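Local coordinates for tegumental protein 20.8 kDa (Clonorchis sinensis, PDB 5X2E) that binds a calcium ion through an EF-hand of its N-terminal calmodulin-like domain, the part described here, though its wider role in the fluke is not established, at residues I4-V8 with E67-R72; I18-E24 with V37-K41. All coordinates share one frame; numbering follows the deposited sequence.

Contact 1 of 2, residues I4-V8 with E67-R72; sequences INIFV and EIIDFR
Ile4, Val8, Ile68 and Phe71 make the apolar seam where segment 4-8 of helix 3-10 crosses segment 67-72 of helix 65-79 at -70°, their axes 9.4 Å apart. Ile4 uses its two branches differently. CG2, placed anti to the backbone N, presses on the root of the Phe71 side chain, 3.5 Å from CB, while the CG1 arm runs beside CD1 of Ile68 and carries its own CD1 to the carboxylate of Glu67, near OE1; the other oxygen, OE2, is hydrogen-bonded to the backbone N of Lys64. One turn later Val8 CG2 is wedged between Ile68 CG2 and Phe71 CD1, 3.8 Å from each; at Phe71 it meets the ring edge. Ile68 CG2 also touches Phe7 CD2.

The aromatic contacts are of a different kind. With CG anti to its backbone N, Phe71 reaches across to helix 3-10 and turns one face to Asn5, whose CA makes a CH-pi contact 4.1 Å from the ring centroid. The Asn5 amide carbon CG lies 3.5 Å from Phe71 CZ, the amide plane tilted 40° from the ring.

Arg72 brings the charge. Bent at chi2 and chi3, its chain curls back so that the guanidinium rests one face on Val8, with CG2 over its centre, and points NH2 at the edge of the Phe7 ring, 3.8 Å from CE2. The two planes stand nearly perpendicular, at 83°. That NH2 forms a salt bridge with the calcium ligand Asp11 and a hydrogen bond with Asn16, placing Arg72 in the second shell of the metal.

Helix 54-61 closes the inner side: Leu54 touches both Phe7 and Ile68, Cys58 packs on Ile68, and the Phe57 ring meets Phe7. Helix 65-79 thus lies against the entering helix of the calcium-binding EF-hand.

Contact 2 of 2, residues I18-E24 with V37-K41; sequences ISYPELE and VEKWK. With CA (calcium ion), chain B.
Lys41 lays its aliphatic chain across one face of the Tyr20 ring, putting CE almost exactly over the centre, 3.5 Å from the centroid and 8° off the normal. The ammonium follows as a cation-pi partner, NZ standing 4.2 Å from the same centroid. Extended beyond CG, the lysine crosses the tyrosine at about a right angle, while the phenol OH is hydrogen-bonded to Asp45. Glu24 OE2 is also near Lys41 NZ, too far for a salt bridge, though its opposite charge probably helps to stabilise the ammonium; the same oxygen touches Val37 CG1, and Glu24 CG rests on both methyls of that valine.

Deeper in, Leu23 packs between the helices. Its CG is anti to the backbone N (chi1 172°), and from there CD1 makes a CH-pi contact over the face of the five-membered ring of Trp40, off-centre toward the rim, while CD2 packs on Trp40 CB at 3.7 Å and on Val37. Ile18 CD1 meets the far part of the indole at CZ3.

Residues 18-24 run from the end of the EF-hand loop into its exiting helix. Ser19 is the N-cap and forms a capping box with Glu22: Glu22 N donates to Ser19 OG, and Ser19 N to Glu22 OE1, both at 3.0 Å. Glu22 OE1 and OE2 both bind calcium, at 2.5 Å each, a bidentate grip; Asp11, Asp13, Thr15, the Val17 carbonyl and a water complete the seven-coordinate site. The bond from Ser19 N reaches OE1 on its anti side, 35° out of the carboxylate plane, and probably helps to position the carboxylate. Phe44 meets the Trp40 indole edge-to-face, and Ile52, on the partner strand 51-53, touches both Ile18 and Trp40.

Overall arrangement
Both contacts are partly buried and lie on opposite sides of the chain's centre, about 17 Å apart between centres, with contact 2 nested in the loop that contact 1 closes. Each concerns the calcium-binding EF-hand: contact 1 packs its entering helix against helix 65-79, contact 2 its exiting helix against helix 35-44. They join through the interior, where Phe7 CD1 lies 3.5 Å from Ile18 CD1 and Ile6 reaches Trp40. Both combine an apolar interior with a charged side chain beside an aromatic ring, but the Arg72 guanidinium is salt-bridged to Asp11, whereas the Lys41 ammonium lies over the Tyr20 ring. Contact 2 supplies a direct calcium ligand; contact 1 reaches the site through Arg72.

Contact 1 of 2, residues I4-V8 with E67-R72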
loop_
_atom_site.group_PDB
_atom_site.type_symbol
_atom_site.label_atom_id
_atom_site.label_comp_id
_atom_site.label_asym_id
_atom_site.label_seq_id
_atom_site.Cartn_x
_atom_site.Cartn_y
_atom_site.Cartn_z
ATOM N N ILE A 4 7.419 -1.128 -2.410
ATOM C CA ILE A 4 7.167 0.180 -3.030
ATOM C C ILE A 4 6.095 0.045 -4.116
ATOM O O ILE A 4 5.070 0.746 -4.120
ATOM C CB ILE A 4 8.487 0.785 -3.619
ATOM C CG1 ILE A 4 9.450 1.149 -2.478
ATOM C CG2 ILE A 4 8.179 2.016 -4.434
ATOM C CD1 ILE A 4 10.929 1.279 -2.859
ATOM N N ASN A 5 6.320 -0.908 -5.002
ATOM C CA ASN A 5 5.401 -1.230 -6.073
ATOM C C ASN A 5 4.021 -1.662 -5.568
ATOM O O ASN A 5 2.989 -1.220 -6.075
ATOM C CB ASN A 5 6.027 -2.341 -6.887
ATOM C CG ASN A 5 5.319 -2.631 -8.180
ATOM O OD1 ASN A 5 4.144 -2.353 -8.356
ATOM N ND2 ASN A 5 6.049 -3.256 -9.100
ATOM N N ILE A 6 3.997 -2.547 -4.574
ATOM C CA ILE A 6 2.722 -3.088 -4.096
ATOM C C ILE A 6 1.896 -1.969 -3.450
ATOM O O ILE A 6 0.685 -1.900 -3.666
ATOM C CB ILE A 6 2.964 -4.288 -3.142
ATOM C CG1 ILE A 6 3.570 -5.460 -3.939
ATOM C CG2 ILE A 6 1.662 -4.702 -2.441
ATOM C CD1 ILE A 6 4.255 -6.521 -3.092
ATOM N N PHE A 7 2.542 -1.070 -2.707
ATOM C CA PHE A 7 1.814 0.056 -2.093
ATOM C C PHE A 7 1.112 0.852 -3.196
ATOM O O PHE A 7 -0.076 1.170 -3.098
ATOM C CB PHE A 7 2.727 1.011 -1.312
ATOM C CG PHE A 7 1.959 2.099 -0.634
ATOM C CD1 PHE A 7 1.610 1.966 0.699
ATOM C CD2 PHE A 7 1.589 3.264 -1.322
ATOM C CE1 PHE A 7 0.866 2.936 1.343
ATOM C CE2 PHE A 7 0.828 4.236 -0.686
ATOM C CZ PHE A 7 0.474 4.074 0.643
ATOM N N VAL A 8 1.877 1.222 -4.211
ATOM C CA VAL A 8 1.306 1.991 -5.312
ATOM C C VAL A 8 0.200 1.224 -6.020
ATOM O O VAL A 8 -0.857 1.784 -6.325
ATOM C CB VAL A 8 2.413 2.435 -6.279
ATOM C CG1 VAL A 8 1.817 2.996 -7.574
ATOM C CG2 VAL A 8 3.291 3.472 -5.569
ATOM N N GLU A 67 10.325 7.661 -1.833
ATOM C CA GLU A 67 10.519 6.464 -2.686
ATOM C C GLU A 67 9.230 5.996 -3.378
ATOM O O GLU A 67 9.236 5.604 -4.554
ATOM C CB GLU A 67 11.096 5.319 -1.871
ATOM C CG GLU A 67 12.495 5.562 -1.426
ATOM C CD GLU A 67 13.025 4.411 -0.622
ATOM O OE1 GLU A 67 13.573 3.463 -1.230
ATOM O OE2 GLU A 67 12.895 4.457 0.621
ATOM N N ILE A 68 8.119 6.061 -2.666
ATOM C CA ILE A 68 6.853 5.706 -3.276
ATOM C C ILE A 68 6.475 6.778 -4.282
ATOM O O ILE A 68 5.962 6.473 -5.359
ATOM C CB ILE A 68 5.734 5.539 -2.210
ATOM C CG1 ILE A 68 5.709 4.114 -1.658
ATOM C CG2 ILE A 68 4.360 5.840 -2.797
ATOM C CD1 ILE A 68 6.915 3.777 -0.854
ATOM N N ILE A 69 6.706 8.037 -3.936
ATOM C CA ILE A 69 6.352 9.117 -4.855
ATOM C C ILE A 69 7.133 9.005 -6.173
ATOM O O ILE A 69 6.576 9.188 -7.255
ATOM C CB ILE A 69 6.577 10.484 -4.200
ATOM C CG1 ILE A 69 5.623 10.670 -3.011
ATOM C CG2 ILE A 69 6.388 11.591 -5.229
ATOM C CD1 ILE A 69 5.981 11.877 -2.167
ATOM N N ASP A 70 8.426 8.714 -6.084
ATOM C CA ASP A 70 9.254 8.547 -7.290
ATOM C C ASP A 70 8.695 7.438 -8.141
ATOM O O ASP A 70 8.534 7.577 -9.356
ATOM C CB ASP A 70 10.692 8.219 -6.916
ATOM C CG ASP A 70 11.527 9.445 -6.742
ATOM O OD1 ASP A 70 11.118 10.505 -7.241
ATOM O OD2 ASP A 70 12.604 9.345 -6.128
ATOM N N PHE A 71 8.396 6.320 -7.490
ATOM C CA PHE A 71 7.868 5.184 -8.229
ATOM C C PHE A 71 6.536 5.534 -8.872
ATOM O O PHE A 71 6.286 5.169 -10.006
ATOM C CB PHE A 71 7.716 3.950 -7.336
ATOM C CG PHE A 71 7.204 2.732 -8.073
ATOM C CD1 PHE A 71 5.843 2.439 -8.123
ATOM C CD2 PHE A 71 8.090 1.881 -8.715
ATOM C CE1 PHE A 71 5.377 1.341 -8.820
ATOM C CE2 PHE A 71 7.632 0.756 -9.401
ATOM C CZ PHE A 71 6.280 0.495 -9.455
ATOM N N ARG A 72 5.673 6.215 -8.131
ATOM C CA ARG A 72 4.403 6.660 -8.656
ATOM C C ARG A 72 4.563 7.531 -9.887
ATOM O O ARG A 72 3.873 7.325 -10.878
ATOM C CB ARG A 72 3.655 7.446 -7.564
ATOM C CG ARG A 72 2.267 7.978 -7.953
ATOM C CD ARG A 72 1.164 7.089 -7.465
ATOM N NE ARG A 72 1.178 6.888 -6.015
ATOM C CZ ARG A 72 0.281 6.142 -5.368
ATOM N NH1 ARG A 72 -0.659 5.489 -6.059
ATOM N NH2 ARG A 72 0.325 6.025 -4.036
#

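Contact 2 of 2, residues I18-E24 with V37-K41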
loop_
_atom_site.group_PDB
_atom_site.type_symbol
_atom_site.label_atom_id
_atom_site.label_comp_id
_atom_site.label_asym_id
_atom_site.label_seq_id
_atom_site.Cartn_x
_atom_site.Cartn_y
_atom_site.Cartn_z
ATOM N N ILE A 18 -4.010 3.794 2.043
ATOM C CA ILE A 18 -4.630 2.551 1.628
ATOM C C ILE A 18 -5.883 2.350 2.489
ATOM O O ILE A 18 -5.834 2.236 3.729
ATOM C CB ILE A 18 -3.653 1.368 1.752
ATOM C CG1 ILE A 18 -2.617 1.459 0.624
ATOM C CG2 ILE A 18 -4.431 0.042 1.776
ATOM C CD1 ILE A 18 -1.534 0.357 0.716
ATOM N N SER A 19 -7.030 2.370 1.846
ATOM C CA SER A 19 -8.255 2.063 2.537
ATOM C C SER A 19 -8.395 0.555 2.704
ATOM O O SER A 19 -7.822 -0.245 1.930
ATOM C CB SER A 19 -9.463 2.632 1.760
ATOM O OG SER A 19 -9.701 1.814 0.628
ATOM N N TYR A 20 -9.190 0.134 3.674
ATOM C CA TYR A 20 -9.423 -1.283 3.829
ATOM C C TYR A 20 -10.095 -1.918 2.571
ATOM O O TYR A 20 -9.647 -2.968 2.108
ATOM C CB TYR A 20 -10.196 -1.559 5.099
ATOM C CG TYR A 20 -9.471 -1.276 6.423
ATOM C CD1 TYR A 20 -8.112 -1.006 6.486
ATOM C CD2 TYR A 20 -10.194 -1.288 7.612
ATOM C CE1 TYR A 20 -7.478 -0.794 7.716
ATOM C CE2 TYR A 20 -9.588 -1.057 8.825
ATOM C CZ TYR A 20 -8.224 -0.802 8.881
ATOM O OH TYR A 20 -7.666 -0.608 10.140
ATOM N N PRO A 21 -11.063 -1.240 1.916
ATOM C CA PRO A 21 -11.556 -1.835 0.648
ATOM C C PRO A 21 -10.454 -1.969 -0.428
ATOM O O PRO A 21 -10.451 -2.986 -1.141
ATOM C CB PRO A 21 -12.654 -0.849 0.206
ATOM C CG PRO A 21 -13.186 -0.326 1.556
ATOM C CD PRO A 21 -11.936 -0.149 2.391
ATOM N N GLU A 22 -9.555 -0.982 -0.548
ATOM C CA GLU A 22 -8.458 -1.095 -1.508
ATOM C C GLU A 22 -7.610 -2.330 -1.242
ATOM O O GLU A 22 -7.279 -3.063 -2.165
ATOM C CB GLU A 22 -7.564 0.167 -1.457
ATOM C CG GLU A 22 -8.148 1.347 -2.213
ATOM C CD GLU A 22 -7.323 2.627 -2.047
ATOM O OE1 GLU A 22 -6.559 2.767 -1.061
ATOM O OE2 GLU A 22 -7.409 3.531 -2.907
ATOM N N LEU A 23 -7.251 -2.541 0.017
ATOM C CA LEU A 23 -6.451 -3.682 0.414
ATOM C C LEU A 23 -7.209 -4.978 0.119
ATOM O O LEU A 23 -6.665 -5.917 -0.452
ATOM C CB LEU A 23 -6.118 -3.554 1.906
ATOM C CG LEU A 23 -5.434 -4.755 2.548
ATOM C CD1 LEU A 23 -4.043 -5.028 1.919
ATOM C CD2 LEU A 23 -5.336 -4.505 4.041
ATOM N N GLU A 24 -8.498 -4.993 0.462
ATOM C CA GLU A 24 -9.297 -6.186 0.274
ATOM C C GLU A 24 -9.488 -6.520 -1.210
ATOM O O GLU A 24 -9.451 -7.702 -1.598
ATOM C CB GLU A 24 -10.628 -6.012 1.011
ATOM C CG GLU A 24 -10.370 -6.039 2.520
ATOM C CD GLU A 24 -11.284 -5.266 3.391
ATOM O OE1 GLU A 24 -12.261 -4.645 2.927
ATOM O OE2 GLU A 24 -11.012 -5.354 4.621
ATOM N N VAL A 37 -5.216 -9.606 4.855
ATOM C CA VAL A 37 -5.841 -8.351 5.262
ATOM C C VAL A 37 -5.496 -8.049 6.729
ATOM O O VAL A 37 -4.986 -6.950 7.047
ATOM C CB VAL A 37 -7.385 -8.386 5.032
ATOM C CG1 VAL A 37 -8.009 -7.110 5.568
ATOM C CG2 VAL A 37 -7.724 -8.601 3.562
ATOM N N GLU A 38 -5.713 -9.027 7.595
ATOM C CA GLU A 38 -5.377 -8.852 9.009
ATOM C C GLU A 38 -3.890 -8.580 9.224
ATOM O O GLU A 38 -3.535 -7.792 10.083
ATOM C CB GLU A 38 -5.790 -10.076 9.814
ATOM C CG GLU A 38 -7.280 -10.165 10.049
ATOM C CD GLU A 38 -7.705 -9.572 11.373
ATOM O OE1 GLU A 38 -7.714 -10.331 12.371
ATOM O OE2 GLU A 38 -8.034 -8.359 11.418
ATOM N N LYS A 39 -3.022 -9.223 8.447
ATOM C CA LYS A 39 -1.584 -9.024 8.612
ATOM C C LYS A 39 -1.187 -7.582 8.274
ATOM O O LYS A 39 -0.398 -6.965 8.991
ATOM C CB LYS A 39 -0.792 -10.013 7.750
ATOM C CG LYS A 39 -1.006 -11.481 8.085
ATOM C CD LYS A 39 -0.153 -12.329 7.142
ATOM C CE LYS A 39 -0.914 -13.534 6.584
ATOM N NZ LYS A 39 -1.261 -14.531 7.641
ATOM N N TRP A 40 -1.726 -7.034 7.188
ATOM C CA TRP A 40 -1.446 -5.636 6.812
ATOM C C TRP A 40 -1.967 -4.672 7.872
ATOM O O TRP A 40 -1.325 -3.657 8.192
ATOM C CB TRP A 40 -2.058 -5.313 5.430
ATOM C CG TRP A 40 -1.142 -5.702 4.297
ATOM C CD1 TRP A 40 -0.722 -6.977 3.970
ATOM C CD2 TRP A 40 -0.501 -4.815 3.367
ATOM N NE1 TRP A 40 0.138 -6.924 2.902
ATOM C CE2 TRP A 40 0.289 -5.612 2.511
ATOM C CE3 TRP A 40 -0.507 -3.420 3.180
ATOM C CZ2 TRP A 40 1.058 -5.066 1.489
ATOM C CZ3 TRP A 40 0.250 -2.889 2.138
ATOM C CH2 TRP A 40 1.025 -3.714 1.318
ATOM N N LYS A 41 -3.148 -4.957 8.393
ATOM C CA LYS A 41 -3.717 -4.083 9.419
ATOM C C LYS A 41 -2.812 -4.110 10.657
ATOM O O LYS A 41 -2.534 -3.077 11.258
ATOM C CB LYS A 41 -5.139 -4.512 9.790
ATOM C CG LYS A 41 -6.210 -4.285 8.734
ATOM C CD LYS A 41 -7.575 -4.802 9.201
ATOM C CE LYS A 41 -8.691 -4.484 8.181
ATOM N NZ LYS A 41 -10.027 -4.916 8.649
HETATM CA CA CA B . -6.179 5.204 -1.461
HETATM O O HOH W 1 -8.206 5.533 -0.330
#